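Local atomic coordinates of quinoline 2-oxidoreductase small subunit (Pseudomonas putida, PDB entry 1T3Q), a protein that carries two [2Fe-2S] clusters that probably pass electrons between the molybdenum-pterin centre and the FAD of a quinoline-oxidising molybdenum hydroxylase. Residues Q50-I58 / V136-C144; L9-N17 / A72-T82. All coordinates share one frame; numbering follows the deposited sequence.

Interaction 1: residues Q50-I58 / V136-C144; sequences QGVCGSCTI and VMSGNLCRC. With FES (Fe2/s2 (inorganic) cluster), chain H; FES (Fe2/s2 (inorganic) cluster), chain G; FAD (flavin-adenine dinucleotide), chain R.
The cysteine loop of the plant-ferredoxin-like [2Fe-2S] site meets the loop that carries two of the second cluster's four cysteine ligands, and Cys-53 and Leu-141 form the join. Leu-141 N donates to Cys-53 O over 2.9 Å with an N-H...O angle of 177°, the donor tilted 19° from the carbonyl plane. A water lies within hydrogen-bonding distance of both Cys-53 O and Leu-141 O. The side chain of Leu-141 packs beside this bond: CG lies anti to its own carbonyl carbon (chi1 -53°), which brings CD1 alongside Cys-53, 3.6 Å from Cys-53 CA, while Val-52 CG1 meets the same methyl at 4.2 Å. Cys-53 SG binds iron FE1 of the first cluster at 2.3 Å, and Cys-56 SG binds iron FE2, with Cys-48 and Cys-68 completing the set; Cys-142 and Cys-144 bind the second cluster together with Cys-107 and Cys-110. This pairing of a ferredoxin-like domain with a helical [2Fe-2S] domain is the architecture of the xanthine oxidase family. At the flavin end Val-52 CG2 touches FAD C7M at 3.7 Å, and the pterin cofactor reaches Cys-144, consistent with an electron route along the contact. Gly-54 CA lies 3.8 Å from Gly-139 O, and the phi of Gly-54 is positive, which suits glycine. Gly-54 O accepts from both Thr-57 N and Thr-57 OG1 on one face of its plane, the hydroxyl at 2.6 Å. Asn-140 ND2 lies near that oxygen at a poor angle, whereas Asn-140 OD1 is hydrogen-bonded to Thr-117.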
loop_
_atom_site.group_PDB
_atom_site.type_symbol
_atom_site.label_atom_id
_atom_site.label_comp_id
_atom_site.label_asym_id
_atom_site.label_seq_id
_atom_site.Cartn_x
_atom_site.Cartn_y
_atom_site.Cartn_z
ATOM N N GLN A 50 7.798 3.127 29.756
ATOM C CA GLN A 50 8.118 3.195 31.182
ATOM C C GLN A 50 9.355 4.049 31.440
ATOM O O GLN A 50 9.833 4.130 32.570
ATOM C CB GLN A 50 8.349 1.790 31.747
ATOM C CG GLN A 50 7.080 1.005 31.994
ATOM C CD GLN A 50 6.281 1.548 33.168
ATOM O OE1 GLN A 50 6.747 1.538 34.311
ATOM N NE2 GLN A 50 5.073 2.023 32.891
ATOM N N GLY A 51 9.879 4.665 30.383
ATOM C CA GLY A 51 11.046 5.519 30.517
ATOM C C GLY A 51 12.387 4.811 30.560
ATOM O O GLY A 51 13.427 5.464 30.651
ATOM N N VAL A 52 12.376 3.483 30.467
ATOM C CA VAL A 52 13.610 2.711 30.542
ATOM C C VAL A 52 14.426 2.508 29.259
ATOM O O VAL A 52 15.640 2.722 29.261
ATOM C CB VAL A 52 13.344 1.299 31.146
ATOM C CG1 VAL A 52 14.654 0.518 31.241
ATOM C CG2 VAL A 52 12.698 1.424 32.527
ATOM N N CYS A 53 13.778 2.109 28.168
ATOM C CA CYS A 53 14.522 1.811 26.946
ATOM C C CYS A 53 15.147 2.979 26.200
ATOM O O CYS A 53 16.179 2.811 25.550
ATOM C CB CYS A 53 13.662 0.992 25.988
ATOM S SG CYS A 53 12.405 1.893 25.127
ATOM N N GLY A 54 14.525 4.151 26.281
ATOM C CA GLY A 54 15.076 5.318 25.610
ATOM C C GLY A 54 14.769 5.433 24.130
ATOM O O GLY A 54 15.205 6.383 23.482
ATOM N N SER A 55 14.006 4.491 23.581
ATOM C CA SER A 55 13.682 4.523 22.155
ATOM C C SER A 55 12.851 5.728 21.718
ATOM O O SER A 55 12.852 6.082 20.541
ATOM C CB SER A 55 12.938 3.246 21.743
ATOM O OG SER A 55 11.605 3.274 22.222
ATOM N N CYS A 56 12.135 6.340 22.661
ATOM C CA CYS A 56 11.273 7.490 22.380
ATOM C C CYS A 56 11.963 8.801 22.724
ATOM O O CYS A 56 11.322 9.851 22.752
ATOM C CB CYS A 56 10.003 7.422 23.230
ATOM S SG CYS A 56 10.374 7.693 24.979
ATOM N N THR A 57 13.257 8.739 22.999
ATOM C CA THR A 57 13.999 9.938 23.368
ATOM C C THR A 57 14.025 10.980 22.259
ATOM O O THR A 57 14.379 10.679 21.118
ATOM C CB THR A 57 15.450 9.582 23.767
ATOM O OG1 THR A 57 15.427 8.630 24.842
ATOM C CG2 THR A 57 16.206 10.836 24.234
ATOM N N ILE A 58 13.629 12.205 22.598
ATOM C CA ILE A 58 13.631 13.314 21.648
ATOM C C ILE A 58 14.223 14.525 22.358
ATOM O O ILE A 58 14.511 14.466 23.547
ATOM C CB ILE A 58 12.205 13.671 21.175
ATOM C CG1 ILE A 58 11.337 14.061 22.375
ATOM C CG2 ILE A 58 11.597 12.499 20.407
ATOM C CD1 ILE A 58 9.937 14.505 22.004
ATOM N N VAL A 136 26.972 8.288 29.244
ATOM C CA VAL A 136 25.778 9.041 28.891
ATOM C C VAL A 136 24.789 8.226 28.058
ATOM O O VAL A 136 23.579 8.418 28.165
ATOM C CB VAL A 136 26.145 10.331 28.135
ATOM C CG1 VAL A 136 24.893 11.169 27.892
ATOM C CG2 VAL A 136 27.157 11.128 28.953
ATOM N N MET A 137 25.298 7.304 27.243
ATOM C CA MET A 137 24.428 6.484 26.400
ATOM C C MET A 137 23.847 5.286 27.157
ATOM O O MET A 137 23.049 4.532 26.600
ATOM C CB MET A 137 25.200 5.972 25.175
ATOM C CG MET A 137 25.769 7.050 24.239
ATOM S SD MET A 137 24.534 8.135 23.488
ATOM C CE MET A 137 23.563 6.947 22.503
ATOM N N SER A 138 24.222 5.122 28.424
ATOM C CA SER A 138 23.751 3.984 29.218
ATOM C C SER A 138 22.240 3.940 29.428
ATOM O O SER A 138 21.708 2.945 29.926
ATOM C CB SER A 138 24.460 3.941 30.581
ATOM O OG SER A 138 24.067 5.008 31.422
ATOM N N GLY A 139 21.555 5.014 29.050
ATOM C CA GLY A 139 20.112 5.068 29.191
ATOM C C GLY A 139 19.382 4.741 27.898
ATOM O O GLY A 139 18.160 4.880 27.814
ATOM N N ASN A 140 20.128 4.322 26.879
ATOM C CA ASN A 140 19.536 3.956 25.596
ATOM C C ASN A 140 19.844 2.487 25.321
ATOM O O ASN A 140 21.005 2.103 25.169
ATOM C CB ASN A 140 20.094 4.823 24.463
ATOM C CG ASN A 140 19.547 6.241 24.487
ATOM O OD1 ASN A 140 20.040 7.100 25.220
ATOM N ND2 ASN A 140 18.516 6.487 23.689
ATOM N N LEU A 141 18.801 1.669 25.260
ATOM C CA LEU A 141 18.981 0.243 25.034
ATOM C C LEU A 141 18.964 -0.180 23.575
ATOM O O LEU A 141 18.163 0.306 22.775
ATOM C CB LEU A 141 17.905 -0.539 25.796
ATOM C CG LEU A 141 17.807 -0.214 27.290
ATOM C CD1 LEU A 141 16.651 -0.989 27.918
ATOM C CD2 LEU A 141 19.114 -0.549 27.970
ATOM N N CYS A 142 19.869 -1.095 23.239
ATOM C CA CYS A 142 19.964 -1.649 21.896
ATOM C C CYS A 142 20.117 -3.153 22.093
ATOM O O CYS A 142 20.963 -3.599 22.865
ATOM C CB CYS A 142 21.185 -1.106 21.155
ATOM S SG CYS A 142 21.398 -1.818 19.510
ATOM N N ARG A 143 19.285 -3.923 21.404
ATOM C CA ARG A 143 19.318 -5.377 21.518
ATOM C C ARG A 143 20.070 -6.049 20.370
ATOM O O ARG A 143 20.332 -7.254 20.418
ATOM C CB ARG A 143 17.880 -5.908 21.562
ATOM C CG ARG A 143 17.748 -7.395 21.857
ATOM C CD ARG A 143 18.423 -7.753 23.167
ATOM N NE ARG A 143 17.709 -8.814 23.877
ATOM C CZ ARG A 143 18.121 -9.355 25.019
ATOM N NH1 ARG A 143 17.400 -10.302 25.601
ATOM N NH2 ARG A 143 19.259 -8.959 25.577
ATOM N N CYS A 144 20.428 -5.268 19.353
ATOM C CA CYS A 144 21.096 -5.794 18.162
ATOM C C CYS A 144 22.604 -5.694 18.014
ATOM O O CYS A 144 23.260 -6.661 17.625
ATOM C CB CYS A 144 20.547 -5.117 16.897
ATOM S SG CYS A 144 18.823 -5.330 16.515
HETATM FE FE1 FES H . 10.919 3.218 26.348
HETATM FE FE2 FES H . 9.955 5.762 26.241
HETATM S S1 FES H . 11.668 5.148 27.370
HETATM S S2 FES H . 9.217 3.919 25.091
HETATM FE FE1 FES G . 18.069 -3.025 16.855
HETATM FE FE2 FES G . 19.416 -1.157 18.280
HETATM S S1 FES G . 19.674 -1.531 16.140
HETATM S S2 FES G . 17.726 -2.438 18.942
HETATM P PA FAD R . 5.950 13.267 39.110
HETATM O O1A FAD R . 6.144 11.902 38.551
HETATM O O2A FAD R . 5.205 14.150 38.432
HETATM O O5B FAD R . 5.128 12.871 40.324
HETATM C C5B FAD R . 5.657 12.319 41.573
HETATM C C4B FAD R . 4.476 12.190 42.625
HETATM O O4B FAD R . 4.581 13.379 43.504
HETATM C C3B FAD R . 2.985 12.183 42.140
HETATM O O3B FAD R . 2.171 11.413 42.974
HETATM C C2B FAD R . 2.640 13.704 42.142
HETATM O O2B FAD R . 1.265 13.941 42.315
HETATM C C1B FAD R . 3.359 14.182 43.369
HETATM N N9A FAD R . 3.879 15.547 43.293
HETATM C C8A FAD R . 4.795 16.044 42.389
HETATM N N7A FAD R . 5.238 17.259 42.709
HETATM C C5A FAD R . 4.568 17.581 43.866
HETATM C C6A FAD R . 4.618 18.783 44.759
HETATM N N6A FAD R . 5.353 19.842 44.531
HETATM N N1A FAD R . 3.783 18.721 45.868
HETATM C C2A FAD R . 2.987 17.630 46.142
HETATM N N3A FAD R . 2.872 16.500 45.385
HETATM C C4A FAD R . 3.639 16.542 44.225
HETATM N N1 FAD R . 14.544 8.291 41.120
HETATM C C2 FAD R . 15.558 8.142 41.976
HETATM O O2 FAD R . 15.502 8.545 43.111
HETATM N N3 FAD R . 16.693 7.322 41.657
HETATM C C4 FAD R . 16.753 6.574 40.483
HETATM O O4 FAD R . 17.716 5.869 40.283
HETATM C C4X FAD R . 15.609 6.664 39.570
HETATM N N5 FAD R . 15.598 5.951 38.395
HETATM C C5X FAD R . 14.547 6.151 37.519
HETATM C C6 FAD R . 14.549 5.395 36.301
HETATM C C7 FAD R . 13.532 5.535 35.356
HETATM C C7M FAD R . 13.567 4.688 34.102
HETATM C C8 FAD R . 12.432 6.501 35.592
HETATM C C8M FAD R . 11.303 6.706 34.611
HETATM C C9 FAD R . 12.428 7.274 36.785
HETATM C C9A FAD R . 13.464 7.099 37.757
HETATM N N10 FAD R . 13.526 7.833 39.023
HETATM C C10 FAD R . 14.524 7.612 39.923
HETATM C "C1'" FAD R . 12.367 8.691 39.390
HETATM C "C2'" FAD R . 12.640 10.209 39.183
HETATM O "O2'" FAD R . 13.525 10.677 40.206
HETATM C "C3'" FAD R . 11.272 10.892 39.248
HETATM O "O3'" FAD R . 11.385 12.083 38.456
HETATM C "C4'" FAD R . 10.838 11.275 40.689
HETATM O "O4'" FAD R . 10.760 10.121 41.532
HETATM C "C5'" FAD R . 9.477 11.902 40.579
HETATM O "O5'" FAD R . 9.624 13.413 40.254
HETATM P P FAD R . 8.755 14.015 39.182
HETATM O O1P FAD R . 9.112 15.506 39.169
HETATM O O2P FAD R . 8.821 13.340 37.971
HETATM O O3P FAD R . 7.359 13.908 39.639
HETATM O O HOH W 1 16.214 2.109 22.664
#

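Interaction 2: residues L9-N17 / A72-T82; sequences LMRISATIN and AVQAEGCSIET
Strands 10-16 and 79-81 run parallel, their short axes 4.6 Å apart at closest and 40° from one another, with Thr-15 beside Ser-79 and Ile-16 beside Ile-80. Thr-15 N donates to Cys-78 O, Thr-15 O accepts from Ile-80 N, and Asn-17 N donates to Ile-80 O. Ahead of the ladder, Gly-77 N in the type II turn 75-78 bonds to Ser-13 O. The carboxylate of Glu-76 occupies the next step: with chi2 bent to 71° it folds back, and Ser-13 N donates to Glu-76 OE2 at 2.7 Å, approaching from above the carboxylate plane. A water bridges that oxygen and Arg-11 O. This is the parallel pair inside the mixed sheet of the ferredoxin-like beta-grasp domain, whose helix 31-39 packs on Ile-16 and Ile-80. On that buried side Ile-12 CD1 lies against Val-73 CA at 3.6 Å, and Ala-14 CB touches two carbonyl oxygens, Ala-75 O at 3.3 Å and Cys-78 O at 3.4 Å. At the far end, the amide of Asn-17 grips Thr-82 twice: OD1 receives Thr-82 N in the carbonyl plane on a lone pair at 2.8 Å, and ND2 donates to Thr-82 OG1 at 2.9 Å, that hydroxyl also being hydrogen-bonded to Glu-84.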
loop_
_atom_site.group_PDB
_atom_site.type_symbol
_atom_site.label_atom_id
_atom_site.label_comp_id
_atom_site.label_asym_id
_atom_site.label_seq_id
_atom_site.Cartn_x
_atom_site.Cartn_y
_atom_site.Cartn_z
ATOM N N LEU A 9 -10.592 17.315 23.648
ATOM C CA LEU A 9 -9.324 17.618 22.956
ATOM C C LEU A 9 -8.810 19.020 23.253
ATOM O O LEU A 9 -9.566 19.993 23.233
ATOM C CB LEU A 9 -9.484 17.499 21.429
ATOM C CG LEU A 9 -8.951 16.273 20.666
ATOM C CD1 LEU A 9 -9.221 15.013 21.459
ATOM C CD2 LEU A 9 -9.605 16.190 19.285
ATOM N N MET A 10 -7.510 19.118 23.490
ATOM C CA MET A 10 -6.873 20.392 23.788
ATOM C C MET A 10 -5.966 20.852 22.648
ATOM O O MET A 10 -5.224 20.056 22.065
ATOM C CB MET A 10 -6.070 20.275 25.086
ATOM C CG MET A 10 -6.935 20.084 26.326
ATOM S SD MET A 10 -5.965 19.996 27.838
ATOM C CE MET A 10 -5.363 21.688 27.953
ATOM N N ARG A 11 -6.033 22.143 22.340
ATOM C CA ARG A 11 -5.240 22.739 21.275
ATOM C C ARG A 11 -3.830 23.000 21.783
ATOM O O ARG A 11 -3.621 23.852 22.646
ATOM C CB ARG A 11 -5.887 24.050 20.822
ATOM C CG ARG A 11 -5.148 24.775 19.709
ATOM C CD ARG A 11 -5.969 25.953 19.201
ATOM N NE ARG A 11 -5.331 26.647 18.087
ATOM C CZ ARG A 11 -4.222 27.374 18.192
ATOM N NH1 ARG A 11 -3.621 27.507 19.367
ATOM N NH2 ARG A 11 -3.718 27.976 17.120
ATOM N N ILE A 12 -2.864 22.263 21.249
ATOM C CA ILE A 12 -1.483 22.421 21.674
ATOM C C ILE A 12 -0.638 23.118 20.622
ATOM O O ILE A 12 -0.653 22.753 19.448
ATOM C CB ILE A 12 -0.843 21.056 22.013
ATOM C CG1 ILE A 12 -1.683 20.344 23.081
ATOM C CG2 ILE A 12 0.590 21.257 22.506
ATOM C CD1 ILE A 12 -1.905 21.160 24.347
ATOM N N SER A 13 0.101 24.128 21.064
ATOM C CA SER A 13 0.959 24.900 20.184
ATOM C C SER A 13 2.423 24.651 20.530
ATOM O O SER A 13 2.876 24.964 21.634
ATOM C CB SER A 13 0.625 26.388 20.324
ATOM O OG SER A 13 1.454 27.179 19.496
ATOM N N ALA A 14 3.163 24.077 19.587
ATOM C CA ALA A 14 4.578 23.787 19.805
ATOM C C ALA A 14 5.347 23.826 18.490
ATOM O O ALA A 14 4.771 23.661 17.415
ATOM C CB ALA A 14 4.736 22.411 20.455
ATOM N N THR A 15 6.649 24.065 18.573
ATOM C CA THR A 15 7.463 24.084 17.371
ATOM C C THR A 15 8.054 22.685 17.217
ATOM O O THR A 15 8.663 22.154 18.143
ATOM C CB THR A 15 8.592 25.121 17.477
ATOM O OG1 THR A 15 8.018 26.427 17.610
ATOM C CG2 THR A 15 9.460 25.090 16.238
ATOM N N ILE A 16 7.849 22.083 16.053
ATOM C CA ILE A 16 8.358 20.742 15.795
ATOM C C ILE A 16 9.305 20.798 14.610
ATOM O O ILE A 16 8.908 21.145 13.498
ATOM C CB ILE A 16 7.205 19.762 15.500
ATOM C CG1 ILE A 16 6.221 19.768 16.671
ATOM C CG2 ILE A 16 7.762 18.353 15.265
ATOM C CD1 ILE A 16 5.014 18.855 16.489
ATOM N N ASN A 17 10.564 20.467 14.869
ATOM C CA ASN A 17 11.612 20.489 13.860
ATOM C C ASN A 17 11.709 21.841 13.161
ATOM O O ASN A 17 11.813 21.920 11.935
ATOM C CB ASN A 17 11.396 19.362 12.846
ATOM C CG ASN A 17 11.488 17.988 13.490
ATOM O OD1 ASN A 17 12.260 17.790 14.427
ATOM N ND2 ASN A 17 10.708 17.040 12.993
ATOM N N ALA A 72 1.354 14.769 25.960
ATOM C CA ALA A 72 1.371 15.526 24.723
ATOM C C ALA A 72 1.013 16.977 25.036
ATOM O O ALA A 72 1.570 17.900 24.442
ATOM C CB ALA A 72 0.373 14.933 23.722
ATOM N N VAL A 73 0.093 17.186 25.976
ATOM C CA VAL A 73 -0.295 18.550 26.324
ATOM C C VAL A 73 0.843 19.336 26.981
ATOM O O VAL A 73 0.805 20.564 27.023
ATOM C CB VAL A 73 -1.552 18.595 27.240
ATOM C CG1 VAL A 73 -2.748 18.032 26.497
ATOM C CG2 VAL A 73 -1.310 17.835 28.535
ATOM N N GLN A 74 1.863 18.641 27.476
ATOM C CA GLN A 74 2.992 19.329 28.097
ATOM C C GLN A 74 3.984 19.833 27.056
ATOM O O GLN A 74 5.027 20.387 27.399
ATOM C CB GLN A 74 3.695 18.416 29.103
ATOM C CG GLN A 74 2.850 18.151 30.342
ATOM C CD GLN A 74 3.499 17.191 31.314
ATOM O OE1 GLN A 74 3.869 16.079 30.950
ATOM N NE2 GLN A 74 3.632 17.615 32.564
ATOM N N ALA A 75 3.651 19.659 25.781
ATOM C CA ALA A 75 4.526 20.127 24.712
ATOM C C ALA A 75 4.240 21.598 24.427
ATOM O O ALA A 75 4.988 22.259 23.702
ATOM C CB ALA A 75 4.304 19.305 23.449
ATOM N N GLU A 76 3.152 22.102 25.004
ATOM C CA GLU A 76 2.752 23.490 24.806
ATOM C C GLU A 76 3.901 24.458 25.041
ATOM O O GLU A 76 4.554 24.426 26.086
ATOM C CB GLU A 76 1.590 23.850 25.738
ATOM C CG GLU A 76 1.180 25.328 25.680
ATOM C CD GLU A 76 0.485 25.697 24.376
ATOM O OE1 GLU A 76 0.494 26.891 24.010
ATOM O OE2 GLU A 76 -0.082 24.796 23.722
ATOM N N GLY A 77 4.137 25.321 24.060
ATOM C CA GLY A 77 5.193 26.313 24.176
ATOM C C GLY A 77 6.611 25.789 24.089
ATOM O O GLY A 77 7.561 26.531 24.352
ATOM N N CYS A 78 6.771 24.524 23.715
ATOM C CA CYS A 78 8.100 23.931 23.610
ATOM C C CYS A 78 8.576 23.769 22.171
ATOM O O CYS A 78 7.778 23.766 21.231
ATOM C CB CYS A 78 8.125 22.559 24.288
ATOM S SG CYS A 78 7.775 22.588 26.060
ATOM N N SER A 79 9.891 23.649 22.011
ATOM C CA SER A 79 10.498 23.445 20.706
ATOM C C SER A 79 10.969 21.992 20.692
ATOM O O SER A 79 11.882 21.615 21.426
ATOM C CB SER A 79 11.690 24.383 20.515
ATOM O OG SER A 79 12.350 24.108 19.292
ATOM N N ILE A 80 10.333 21.185 19.852
ATOM C CA ILE A 80 10.637 19.760 19.757
ATOM C C ILE A 80 11.428 19.378 18.513
ATOM O O ILE A 80 11.168 19.877 17.417
ATOM C CB ILE A 80 9.330 18.945 19.769
ATOM C CG1 ILE A 80 8.601 19.165 21.097
ATOM C CG2 ILE A 80 9.629 17.471 19.529
ATOM C CD1 ILE A 80 7.194 18.589 21.130
ATOM N N GLU A 81 12.389 18.476 18.695
ATOM C CA GLU A 81 13.214 17.991 17.600
ATOM C C GLU A 81 13.140 16.471 17.546
ATOM O O GLU A 81 13.549 15.796 18.489
ATOM C CB GLU A 81 14.674 18.399 17.802
ATOM C CG GLU A 81 14.968 19.863 17.566
ATOM C CD GLU A 81 16.398 20.203 17.928
ATOM O OE1 GLU A 81 16.670 20.436 19.126
ATOM O OE2 GLU A 81 17.253 20.217 17.018
ATOM N N THR A 82 12.608 15.933 16.452
ATOM C CA THR A 82 12.527 14.484 16.291
ATOM C C THR A 82 13.577 14.078 15.256
ATOM O O THR A 82 14.180 14.936 14.597
ATOM C CB THR A 82 11.133 14.029 15.811
ATOM O OG1 THR A 82 10.882 14.538 14.496
ATOM C CG2 THR A 82 10.052 14.534 16.765
HETATM O O HOH W 2 -2.509 26.277 22.242
#

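How the interactions relate
From the N terminus, strand 10-16 comes first, followed by strand 19-25, helix 31-39 and the cysteine loop that leads into strand 57-60. Segment 72-82 then returns to strand 10-16, so interaction 2 closes the ferredoxin-like domain across 54 intervening residues. The chain next builds the helical domain, and segment 136-144 comes back to 50-58 across 77 residues, closing interaction 1. Since 50-58 lies inside the loop of interaction 2 and 136-144 beyond it, the two closures cross. Their centres are 22 Å apart, yet both reach the same sheet, interaction 1 through strand 57-60, which neighbours 79-81, and Ile-58 CD1 packs on Ile-80 CG2 at 3.9 Å.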